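Side-chain contacts in MmeI (Methylophilus methylotrophus, PDB 5HR4), which is a Type IIL restriction-modification enzyme that binds and cuts DNA and probably methylates adenine at N6 with S-adenosyl-L-methionine: residues G183-L188 and P265-Q270; D331-E336 and H351-G356; N345-F350 and I382-G387; H523-N528 and L557-N562. All blocks are in the same frame, centred on the assembly; numbering follows the deposited sequence.

Interaction 1. Residues G183-L188 and P265-Q270; sequences GHALEL and PLPPAQ
The pyrrolidine ring of Pro-267 is met at CG and CD by the methyl of Ala-185, near the start of helix 183-200: Ala-185 CB lies 4.0 Å from Pro-267 CG, and the neighbouring ring atom CD is almost as close. Leu-266 does more of the work. Its CD2 branch presses on the helix backbone, 3.6 Å from Ala-185 CA, and also touches Ala-185 CB at 3.7 Å, so the alanine is covered by the leucine and the proline together. The other branch, Leu-266 CD1, lies near the carbonyl of Ala-185 and extends to Leu-188, 4.2 Å from its CG. Leu-266 CG stands beside its own backbone N (chi1 -81°) and the chain beyond is extended, which spreads the two methyls between Ala-185 and Leu-188, one helical turn apart. The contact is wholly apolar; hydrogen bonds lie at its margins: His-184 ND1 to Glu-416 and NE2 to Glu-264, while the carbonyls of Leu-266 and Pro-267 accept from Asn-230 and the Tyr-181 hydroxyl. The loop between helices 259-262 and 273-283 is laid over the start of helix 183-200 in the all-helical spacer region, while Leu-188 also touches Gln-420 of helix 416-440 and Leu-186, on another side of the helix, packs on helix 163-178.

Interaction 2. Residues D331-E336 and H351-G356; sequences DELWVE and HKKLRG
Lys-353 reaches across to Glu-336 and forms a salt bridge, its NZ directed at the carboxylate. The modelled separation of 2.3 Å between Lys-353 NZ and Glu-336 OE1 is too short to be taken literally at this resolution; the pairing is plausible, but its exact length is doubtful. The glutamate and lysine reach out to meet each other. Glu-336 runs straight out from its helix, CG anti to the backbone N (chi1 -176°) and the next torsion extended as well, whereas Lys-353 bends at chi2 and chi3 before its ammonium group arrives. Next in sequence, Leu-354 supplies the apolar half. Its CD2 methyl fits against the fork of Leu-333, 3.9 Å from Leu-333 CD1 and 4.0 Å from Leu-333 CD2, the two leucines lying alongside and pointing opposite ways. Both leucines also touch Leu-380 of helix 368-388, which joins them from a third helix. Arg-355 turns to the other side, where NH1 makes a salt bridge to Asp-407 and a hydrogen bond to Gln-408, and at Gly-356 the chain leaves helical geometry. Helices 318-340 and 344-355 are consecutive and form an antiparallel hairpin; the short segments here make an angle of 164° with axes 12.4 Å apart, a wide spacing bridged by long side chains. The chemistry is thus divided: buried leucine methyls hold the inner side by dispersion, while the exposed Lys-353 adds a charge pair at the outer side, where solvent would probably weaken the attraction.

Interaction 3. Residues N345-F350 and I382-G387; sequences NKLLAF and IEVLRG
Apolar contact between Leu-347 and Phe-350 on one helix and Val-384 and Gly-387 on the other makes up this interface. Leu-347 CD2 rests on the backbone of the facing helix, 3.8 Å from Gly-387 CA and 3.9 Å from Val-384 O; with no side chain at Gly-387, the methyl comes right up to the main chain. CG of Leu-347 is anti to its N (chi1 -159°), and this carries the fork across. Phe-350 offers its ring edge: Val-384 CG2 lies in the ring plane, 3.8 Å from Phe-350 CE2. Val-384 also touches Phe-337, so helix 318-340 contributes to the same cluster. The segments run roughly antiparallel, crossing at -150° with axes 10.4 Å apart.

No ionic pair joins the two segments. Arg-386 grips Glu-383 of its own helix side-on, NE to OE1 at 3.1 Å and NH2 to OE2 at 2.7 Å, both acceptors close to the guanidinium plane, and its NH1 forms a salt bridge with Glu-440 of helix 416-440. The charge of Arg-386 is probably balanced by these two glutamates, leaving cohesion between the segments to van der Waals contact and the burial of apolar surface.

Interaction 4. Residues H523-N528 and L557-N562; sequences HYIQTN and LGIKIN
Leu-557 belongs to the Schellman motif that ends helix 544-556, closed by Gly-558 with its positive phi of 95°, and its CD1 methyl sits over one face of the His-523 imidazole. This is a CH-pi contact: Leu-557 CD1 lies 4.0 Å from the ring centroid, 21° off the normal, displaced toward the rim formed by CE1 and NE2. The bent chain of Gln-526 crosses Leu-557 at about a right angle, and its end comes up to the Leu-557 carbonyl. The turn delivers the chain into strand 560-569 of the Rossmann-like methyltransferase sheet, whereas 523-528 leads from helix 517-524 toward strand 532-538; two successive helix-to-strand connections therefore meet here. Deeper in, Ile-525 and Ile-559 touch by their ends, CD1 to CD1 at 4.1 Å, one side chain lying square across the other. With chi1 at 68°, Ile-525 CG1 is wedged between its own N and C, and from there CD1 reaches Ile-559. Ile-525 also packs on Ile-478 of strand 477-480, and both Leu-557 and Ile-559 touch Ala-522 in helix 517-524.

In the fold
Interaction 1 comes first along the chain and stands apart in the helical spacer region, its centre 41 to 44 Å from the other three. Interactions 2 and 3 adjoin, centres about 9 Å apart, and share helix 344-355; their segments alternate in sequence, and this helix packs against both helix 318-340 and helix 368-388, which also touch each other. Phe-350 touches Leu-333 and Glu-336, and Trp-334 touches Glu-383, making one three-helix cluster. Interaction 4 follows last, its centre about 23 Å from interaction 2, at the mixed methyltransferase sheet. The four contacts thus join helices and helix-to-strand connections, at least 17 Å from the bound DNA by nearest atoms and away from the sinefungin and calcium sites.

Interaction 1. Residues G183-L188 and P265-Q270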
# COMPACT_ATOMS: atom_id res chain seq x y z
N GLY A 183 18.97 -12.42 -16.92
CA GLY A 183 18.18 -11.70 -17.90
C GLY A 183 17.00 -12.49 -18.46
O GLY A 183 16.42 -13.39 -17.82
N HIS A 184 16.64 -12.12 -19.69
CA HIS A 184 15.46 -12.64 -20.37
C HIS A 184 15.47 -14.16 -20.44
O HIS A 184 14.44 -14.80 -20.18
CB HIS A 184 15.37 -12.04 -21.77
CG HIS A 184 14.20 -12.53 -22.56
ND1 HIS A 184 12.90 -12.23 -22.23
CD2 HIS A 184 14.14 -13.32 -23.67
CE1 HIS A 184 12.08 -12.80 -23.10
NE2 HIS A 184 12.81 -13.47 -23.98
N ALA A 185 16.59 -14.77 -20.82
CA ALA A 185 16.63 -16.23 -20.82
C ALA A 185 16.26 -16.77 -19.45
O ALA A 185 15.40 -17.65 -19.33
CB ALA A 185 17.99 -16.75 -21.25
N LEU A 186 16.85 -16.21 -18.39
CA LEU A 186 16.59 -16.72 -17.05
C LEU A 186 15.09 -16.69 -16.73
O LEU A 186 14.50 -17.72 -16.38
CB LEU A 186 17.39 -15.92 -16.02
CG LEU A 186 17.13 -16.31 -14.57
CD1 LEU A 186 17.63 -17.73 -14.30
CD2 LEU A 186 17.77 -15.32 -13.64
N GLU A 187 14.45 -15.53 -16.89
CA GLU A 187 13.04 -15.37 -16.55
C GLU A 187 12.17 -16.37 -17.30
O GLU A 187 11.25 -16.97 -16.72
CB GLU A 187 12.57 -13.95 -16.86
CG GLU A 187 13.54 -12.83 -16.54
CD GLU A 187 14.02 -12.80 -15.09
OE1 GLU A 187 14.94 -11.99 -14.78
OE2 GLU A 187 13.50 -13.59 -14.27
N LEU A 188 12.42 -16.55 -18.60
CA LEU A 188 11.58 -17.46 -19.38
C LEU A 188 11.99 -18.91 -19.18
O LEU A 188 11.12 -19.80 -19.24
CB LEU A 188 11.63 -17.07 -20.85
CG LEU A 188 11.02 -17.91 -21.99
CD1 LEU A 188 9.60 -18.34 -21.72
CD2 LEU A 188 11.07 -17.07 -23.23
N PRO A 265 13.94 -20.04 -29.04
CA PRO A 265 15.08 -20.86 -28.60
C PRO A 265 15.89 -20.10 -27.55
O PRO A 265 16.01 -18.87 -27.60
CB PRO A 265 15.87 -21.08 -29.90
CG PRO A 265 15.63 -19.81 -30.66
CD PRO A 265 14.17 -19.47 -30.38
N LEU A 266 16.43 -20.84 -26.60
CA LEU A 266 17.11 -20.25 -25.47
C LEU A 266 18.50 -20.85 -25.36
O LEU A 266 18.66 -22.06 -25.62
CB LEU A 266 16.37 -20.49 -24.15
CG LEU A 266 15.19 -19.59 -23.82
CD1 LEU A 266 14.56 -20.03 -22.50
CD2 LEU A 266 15.61 -18.12 -23.77
N PRO A 267 19.50 -20.07 -24.97
CA PRO A 267 20.81 -20.63 -24.69
C PRO A 267 20.68 -21.73 -23.65
O PRO A 267 19.82 -21.63 -22.75
CB PRO A 267 21.61 -19.44 -24.14
CG PRO A 267 20.60 -18.45 -23.72
CD PRO A 267 19.42 -18.64 -24.62
N PRO A 268 21.46 -22.80 -23.76
CA PRO A 268 21.43 -23.85 -22.73
C PRO A 268 22.13 -23.38 -21.46
O PRO A 268 23.11 -22.63 -21.50
CB PRO A 268 22.18 -25.01 -23.38
CG PRO A 268 23.15 -24.32 -24.34
CD PRO A 268 22.49 -23.04 -24.79
N ALA A 269 21.61 -23.83 -20.33
CA ALA A 269 22.12 -23.46 -19.01
C ALA A 269 23.15 -24.50 -18.58
O ALA A 269 23.69 -25.24 -19.40
CB ALA A 269 20.96 -23.35 -18.00
N GLN A 270 23.42 -24.57 -17.27
CA GLN A 270 24.32 -25.58 -16.72
C GLN A 270 23.93 -25.84 -15.28
O GLN A 270 23.68 -24.90 -14.52
CB GLN A 270 25.79 -25.16 -16.81
CG GLN A 270 26.76 -26.23 -16.33
CD GLN A 270 26.74 -27.50 -17.17
OE1 GLN A 270 25.76 -27.83 -17.83
NE2 GLN A 270 27.85 -28.22 -17.16

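Interaction 2. Residues D331-E336 and H351-G356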
# COMPACT_ATOMS: atom_id res chain seq x y z
N ASP A 331 -20.14 -9.00 -8.58
CA ASP A 331 -21.46 -9.14 -7.98
C ASP A 331 -22.56 -8.80 -8.99
O ASP A 331 -23.57 -9.52 -9.08
CB ASP A 331 -21.61 -8.27 -6.74
CG ASP A 331 -20.79 -8.78 -5.54
OD1 ASP A 331 -20.38 -9.97 -5.57
OD2 ASP A 331 -20.56 -8.00 -4.57
N GLU A 332 -22.39 -7.73 -9.77
CA GLU A 332 -23.47 -7.39 -10.70
C GLU A 332 -23.62 -8.47 -11.75
O GLU A 332 -24.75 -8.74 -12.20
CB GLU A 332 -23.25 -6.03 -11.36
N LEU A 333 -22.53 -9.14 -12.12
CA LEU A 333 -22.62 -10.24 -13.08
C LEU A 333 -23.38 -11.43 -12.51
O LEU A 333 -23.97 -12.21 -13.28
CB LEU A 333 -21.23 -10.67 -13.53
CG LEU A 333 -20.48 -9.68 -14.42
CD1 LEU A 333 -19.13 -10.26 -14.78
CD2 LEU A 333 -21.28 -9.36 -15.67
N TRP A 334 -23.39 -11.62 -11.19
CA TRP A 334 -24.17 -12.72 -10.64
C TRP A 334 -25.64 -12.35 -10.48
O TRP A 334 -26.53 -13.19 -10.72
CB TRP A 334 -23.57 -13.17 -9.32
CG TRP A 334 -22.44 -14.11 -9.54
CD1 TRP A 334 -21.10 -13.82 -9.55
CD2 TRP A 334 -22.55 -15.50 -9.84
NE1 TRP A 334 -20.38 -14.95 -9.81
CE2 TRP A 334 -21.24 -16.00 -9.99
CE3 TRP A 334 -23.63 -16.38 -9.96
CZ2 TRP A 334 -20.98 -17.33 -10.27
CZ3 TRP A 334 -23.36 -17.71 -10.23
CH2 TRP A 334 -22.05 -18.17 -10.39
N VAL A 335 -25.94 -11.11 -10.11
CA VAL A 335 -27.33 -10.68 -10.12
C VAL A 335 -27.89 -10.83 -11.53
O VAL A 335 -28.93 -11.46 -11.73
CB VAL A 335 -27.47 -9.25 -9.58
CG1 VAL A 335 -28.85 -8.67 -9.83
CG2 VAL A 335 -27.16 -9.22 -8.09
N GLU A 336 -27.18 -10.30 -12.52
CA GLU A 336 -27.68 -10.39 -13.89
C GLU A 336 -27.85 -11.85 -14.30
O GLU A 336 -28.86 -12.21 -14.92
CB GLU A 336 -26.75 -9.66 -14.86
CG GLU A 336 -27.23 -9.61 -16.32
CD GLU A 336 -26.23 -8.91 -17.25
OE1 GLU A 336 -25.25 -8.33 -16.72
OE2 GLU A 336 -26.41 -8.92 -18.49
N HIS A 351 -23.93 -14.63 -22.38
CA HIS A 351 -22.63 -15.25 -22.64
C HIS A 351 -21.77 -14.37 -23.52
O HIS A 351 -20.60 -14.11 -23.21
CB HIS A 351 -22.79 -16.62 -23.29
CG HIS A 351 -21.64 -17.53 -23.01
ND1 HIS A 351 -21.58 -18.83 -23.46
CD2 HIS A 351 -20.51 -17.33 -22.29
CE1 HIS A 351 -20.47 -19.40 -23.04
NE2 HIS A 351 -19.80 -18.51 -22.32
N LYS A 352 -22.33 -13.92 -24.66
CA LYS A 352 -21.56 -13.06 -25.56
C LYS A 352 -21.08 -11.81 -24.85
O LYS A 352 -19.97 -11.34 -25.11
CB LYS A 352 -22.40 -12.69 -26.79
N LYS A 353 -21.88 -11.29 -23.91
CA LYS A 353 -21.41 -10.16 -23.11
C LYS A 353 -20.21 -10.55 -22.24
O LYS A 353 -19.27 -9.76 -22.09
CB LYS A 353 -22.53 -9.59 -22.23
CG LYS A 353 -22.19 -8.19 -21.70
CD LYS A 353 -22.46 -8.04 -20.21
CE LYS A 353 -23.87 -7.56 -19.93
NZ LYS A 353 -24.12 -7.30 -18.48
N LEU A 354 -20.23 -11.76 -21.67
CA LEU A 354 -19.07 -12.19 -20.88
C LEU A 354 -17.84 -12.35 -21.76
O LEU A 354 -16.74 -11.96 -21.36
CB LEU A 354 -19.38 -13.49 -20.13
CG LEU A 354 -20.41 -13.41 -18.98
CD1 LEU A 354 -20.67 -14.75 -18.32
CD2 LEU A 354 -19.96 -12.43 -17.91
N ARG A 355 -17.99 -12.88 -22.97
CA ARG A 355 -16.84 -13.10 -23.84
C ARG A 355 -16.17 -11.79 -24.25
O ARG A 355 -14.96 -11.77 -24.48
CB ARG A 355 -17.26 -13.87 -25.10
CG ARG A 355 -16.14 -14.07 -26.15
CD ARG A 355 -14.93 -14.82 -25.58
NE ARG A 355 -13.89 -14.99 -26.59
CZ ARG A 355 -12.58 -14.98 -26.36
NH1 ARG A 355 -12.10 -14.80 -25.14
NH2 ARG A 355 -11.74 -15.16 -27.37
N GLY A 356 -16.93 -10.70 -24.34
CA GLY A 356 -16.40 -9.44 -24.80
C GLY A 356 -15.85 -8.52 -23.74
O GLY A 356 -15.51 -7.37 -24.06

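Interaction 3. Residues N345-F350 and I382-G387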
# COMPACT_ATOMS: atom_id res chain seq x y z
N ASN A 345 -32.68 -17.37 -24.52
CA ASN A 345 -32.31 -16.23 -25.34
C ASN A 345 -31.41 -15.26 -24.57
O ASN A 345 -30.25 -15.03 -24.94
CB ASN A 345 -33.57 -15.52 -25.82
CG ASN A 345 -33.50 -15.10 -27.25
OD1 ASN A 345 -33.12 -15.89 -28.12
ND2 ASN A 345 -33.86 -13.84 -27.52
N LYS A 346 -31.93 -14.69 -23.48
CA LYS A 346 -31.20 -13.69 -22.73
C LYS A 346 -29.91 -14.26 -22.14
O LYS A 346 -28.92 -13.52 -21.96
CB LYS A 346 -32.11 -13.11 -21.63
CG LYS A 346 -33.26 -12.20 -22.15
CD LYS A 346 -34.31 -11.90 -21.07
CE LYS A 346 -34.74 -10.44 -21.07
NZ LYS A 346 -35.08 -9.99 -19.68
N LEU A 347 -29.89 -15.56 -21.86
CA LEU A 347 -28.68 -16.21 -21.40
C LEU A 347 -27.63 -16.25 -22.50
O LEU A 347 -26.43 -16.09 -22.24
CB LEU A 347 -29.01 -17.63 -20.92
CG LEU A 347 -28.02 -18.28 -19.97
CD1 LEU A 347 -27.69 -17.34 -18.79
CD2 LEU A 347 -28.54 -19.62 -19.47
N LEU A 348 -28.05 -16.45 -23.75
CA LEU A 348 -27.12 -16.42 -24.87
C LEU A 348 -26.48 -15.05 -25.02
O LEU A 348 -25.26 -14.92 -25.16
CB LEU A 348 -27.84 -16.83 -26.15
CG LEU A 348 -28.08 -18.34 -26.28
CD1 LEU A 348 -29.29 -18.66 -27.17
CD2 LEU A 348 -26.83 -19.00 -26.80
N ALA A 349 -27.31 -13.99 -24.97
CA ALA A 349 -26.76 -12.65 -25.03
C ALA A 349 -25.83 -12.39 -23.85
O ALA A 349 -24.79 -11.73 -23.99
CB ALA A 349 -27.89 -11.62 -25.07
N PHE A 350 -26.16 -12.96 -22.68
CA PHE A 350 -25.31 -12.82 -21.49
C PHE A 350 -23.96 -13.48 -21.70
O PHE A 350 -22.93 -12.96 -21.24
CB PHE A 350 -26.02 -13.40 -20.28
CG PHE A 350 -25.27 -13.23 -18.99
CD1 PHE A 350 -25.17 -11.99 -18.38
CD2 PHE A 350 -24.68 -14.33 -18.36
CE1 PHE A 350 -24.50 -11.84 -17.18
CE2 PHE A 350 -23.99 -14.18 -17.16
CZ PHE A 350 -23.90 -12.94 -16.57
N ILE A 382 -19.36 -21.63 -16.01
CA ILE A 382 -19.83 -23.01 -15.85
C ILE A 382 -21.35 -23.04 -15.64
O ILE A 382 -22.07 -23.80 -16.29
CB ILE A 382 -19.11 -23.72 -14.68
CG1 ILE A 382 -17.79 -24.33 -15.11
CG2 ILE A 382 -19.99 -24.82 -14.08
CD1 ILE A 382 -16.97 -24.85 -13.92
N GLU A 383 -21.84 -22.21 -14.72
CA GLU A 383 -23.27 -22.15 -14.47
C GLU A 383 -24.02 -21.67 -15.71
O GLU A 383 -25.17 -22.07 -15.93
CB GLU A 383 -23.56 -21.25 -13.26
CG GLU A 383 -22.90 -21.73 -11.95
CD GLU A 383 -23.06 -23.24 -11.73
OE1 GLU A 383 -24.18 -23.79 -11.92
OE2 GLU A 383 -22.08 -23.91 -11.36
N VAL A 384 -23.39 -20.82 -16.53
CA VAL A 384 -24.04 -20.38 -17.77
C VAL A 384 -24.24 -21.56 -18.70
O VAL A 384 -25.34 -21.78 -19.22
CB VAL A 384 -23.23 -19.26 -18.44
CG1 VAL A 384 -23.65 -19.13 -19.90
CG2 VAL A 384 -23.43 -17.94 -17.70
N LEU A 385 -23.18 -22.34 -18.93
CA LEU A 385 -23.33 -23.54 -19.75
C LEU A 385 -24.26 -24.56 -19.11
O LEU A 385 -24.94 -25.30 -19.82
CB LEU A 385 -21.95 -24.15 -20.04
CG LEU A 385 -21.21 -23.14 -20.92
CD1 LEU A 385 -19.71 -23.46 -21.19
CD2 LEU A 385 -21.98 -23.01 -22.21
N ARG A 386 -24.32 -24.61 -17.77
CA ARG A 386 -25.32 -25.46 -17.11
C ARG A 386 -26.72 -25.01 -17.50
O ARG A 386 -27.56 -25.82 -17.89
CB ARG A 386 -25.14 -25.43 -15.59
CG ARG A 386 -26.08 -26.36 -14.77
CD ARG A 386 -25.27 -27.33 -13.88
NE ARG A 386 -24.26 -26.65 -13.06
CZ ARG A 386 -23.19 -27.24 -12.52
NH1 ARG A 386 -22.96 -28.53 -12.72
NH2 ARG A 386 -22.34 -26.54 -11.78
N GLY A 387 -26.94 -23.70 -17.48
CA GLY A 387 -28.18 -23.11 -17.94
C GLY A 387 -28.51 -23.46 -19.37
O GLY A 387 -29.52 -24.12 -19.63

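Interaction 4. Residues H523-N528 and L557-N562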
# COMPACT_ATOMS: atom_id res chain seq x y z
N HIS A 523 -7.00 10.07 -17.61
CA HIS A 523 -6.85 10.52 -18.99
C HIS A 523 -7.22 9.41 -19.98
O HIS A 523 -7.85 9.67 -21.00
CB HIS A 523 -5.41 11.01 -19.23
CG HIS A 523 -5.17 12.41 -18.73
ND1 HIS A 523 -4.40 12.69 -17.63
CD2 HIS A 523 -5.63 13.60 -19.18
CE1 HIS A 523 -4.37 13.99 -17.42
NE2 HIS A 523 -5.11 14.57 -18.36
N TYR A 524 -6.86 8.17 -19.65
CA TYR A 524 -7.15 7.04 -20.52
C TYR A 524 -8.65 6.86 -20.76
O TYR A 524 -9.08 6.62 -21.89
CB TYR A 524 -6.55 5.78 -19.89
CG TYR A 524 -6.81 4.50 -20.64
CD1 TYR A 524 -6.19 4.22 -21.84
CD2 TYR A 524 -7.65 3.53 -20.11
CE1 TYR A 524 -6.42 3.03 -22.51
CE2 TYR A 524 -7.88 2.34 -20.76
CZ TYR A 524 -7.26 2.09 -21.96
OH TYR A 524 -7.47 0.91 -22.61
N ILE A 525 -9.46 6.94 -19.70
CA ILE A 525 -10.89 6.66 -19.86
C ILE A 525 -11.65 7.85 -20.40
O ILE A 525 -12.86 7.74 -20.64
CB ILE A 525 -11.55 6.20 -18.54
CG1 ILE A 525 -11.60 7.34 -17.52
CG2 ILE A 525 -10.79 5.03 -17.95
CD1 ILE A 525 -12.33 6.95 -16.25
N GLN A 526 -10.98 8.99 -20.61
CA GLN A 526 -11.67 10.16 -21.12
C GLN A 526 -12.35 9.87 -22.45
O GLN A 526 -13.37 10.48 -22.78
CB GLN A 526 -10.68 11.33 -21.25
CG GLN A 526 -11.29 12.71 -20.99
CD GLN A 526 -11.73 12.91 -19.54
OE1 GLN A 526 -10.91 12.82 -18.62
NE2 GLN A 526 -13.02 13.19 -19.33
N THR A 527 -11.82 8.89 -23.22
CA THR A 527 -12.38 8.52 -24.51
C THR A 527 -13.47 7.46 -24.42
O THR A 527 -14.07 7.13 -25.46
CB THR A 527 -11.27 8.00 -25.46
OG1 THR A 527 -10.64 6.85 -24.88
CG2 THR A 527 -10.20 9.06 -25.70
N ASN A 528 -13.76 6.92 -23.23
CA ASN A 528 -14.78 5.86 -23.09
C ASN A 528 -15.28 5.83 -21.63
O ASN A 528 -14.84 5.01 -20.83
CB ASN A 528 -14.23 4.50 -23.51
CG ASN A 528 -15.19 3.33 -23.18
OD1 ASN A 528 -16.34 3.55 -22.78
ND2 ASN A 528 -14.71 2.09 -23.35
N LEU A 557 -11.30 16.51 -13.92
CA LEU A 557 -11.31 15.68 -15.12
C LEU A 557 -12.58 14.87 -15.26
O LEU A 557 -12.70 14.09 -16.21
CB LEU A 557 -10.10 14.75 -15.12
CG LEU A 557 -8.75 15.45 -15.35
CD1 LEU A 557 -7.62 14.43 -15.44
CD2 LEU A 557 -8.79 16.32 -16.60
N GLY A 558 -13.55 15.06 -14.37
CA GLY A 558 -14.79 14.33 -14.38
C GLY A 558 -14.81 13.11 -13.49
O GLY A 558 -15.81 12.39 -13.49
N ILE A 559 -13.75 12.85 -12.72
CA ILE A 559 -13.66 11.59 -12.00
C ILE A 559 -14.61 11.62 -10.82
O ILE A 559 -14.64 12.59 -10.04
CB ILE A 559 -12.22 11.31 -11.53
CG1 ILE A 559 -11.31 11.09 -12.74
CG2 ILE A 559 -12.21 10.08 -10.66
CD1 ILE A 559 -11.57 9.81 -13.44
N LYS A 560 -15.37 10.54 -10.67
CA LYS A 560 -16.36 10.41 -9.63
C LYS A 560 -16.07 9.11 -8.88
O LYS A 560 -15.77 8.09 -9.51
CB LYS A 560 -17.77 10.41 -10.24
N ILE A 561 -16.13 9.15 -7.54
CA ILE A 561 -15.85 7.96 -6.73
C ILE A 561 -17.15 7.22 -6.48
O ILE A 561 -18.09 7.78 -5.90
CB ILE A 561 -15.20 8.32 -5.39
CG1 ILE A 561 -13.94 9.16 -5.57
CG2 ILE A 561 -14.84 7.05 -4.63
CD1 ILE A 561 -13.41 9.62 -4.25
N ASN A 562 -17.19 5.94 -6.86
CA ASN A 562 -18.42 5.16 -6.80
C ASN A 562 -18.48 4.19 -5.63
O ASN A 562 -19.57 3.91 -5.13
CB ASN A 562 -18.61 4.39 -8.10
CG ASN A 562 -18.91 5.31 -9.24
OD1 ASN A 562 -19.84 6.12 -9.15
ND2 ASN A 562 -18.09 5.24 -10.32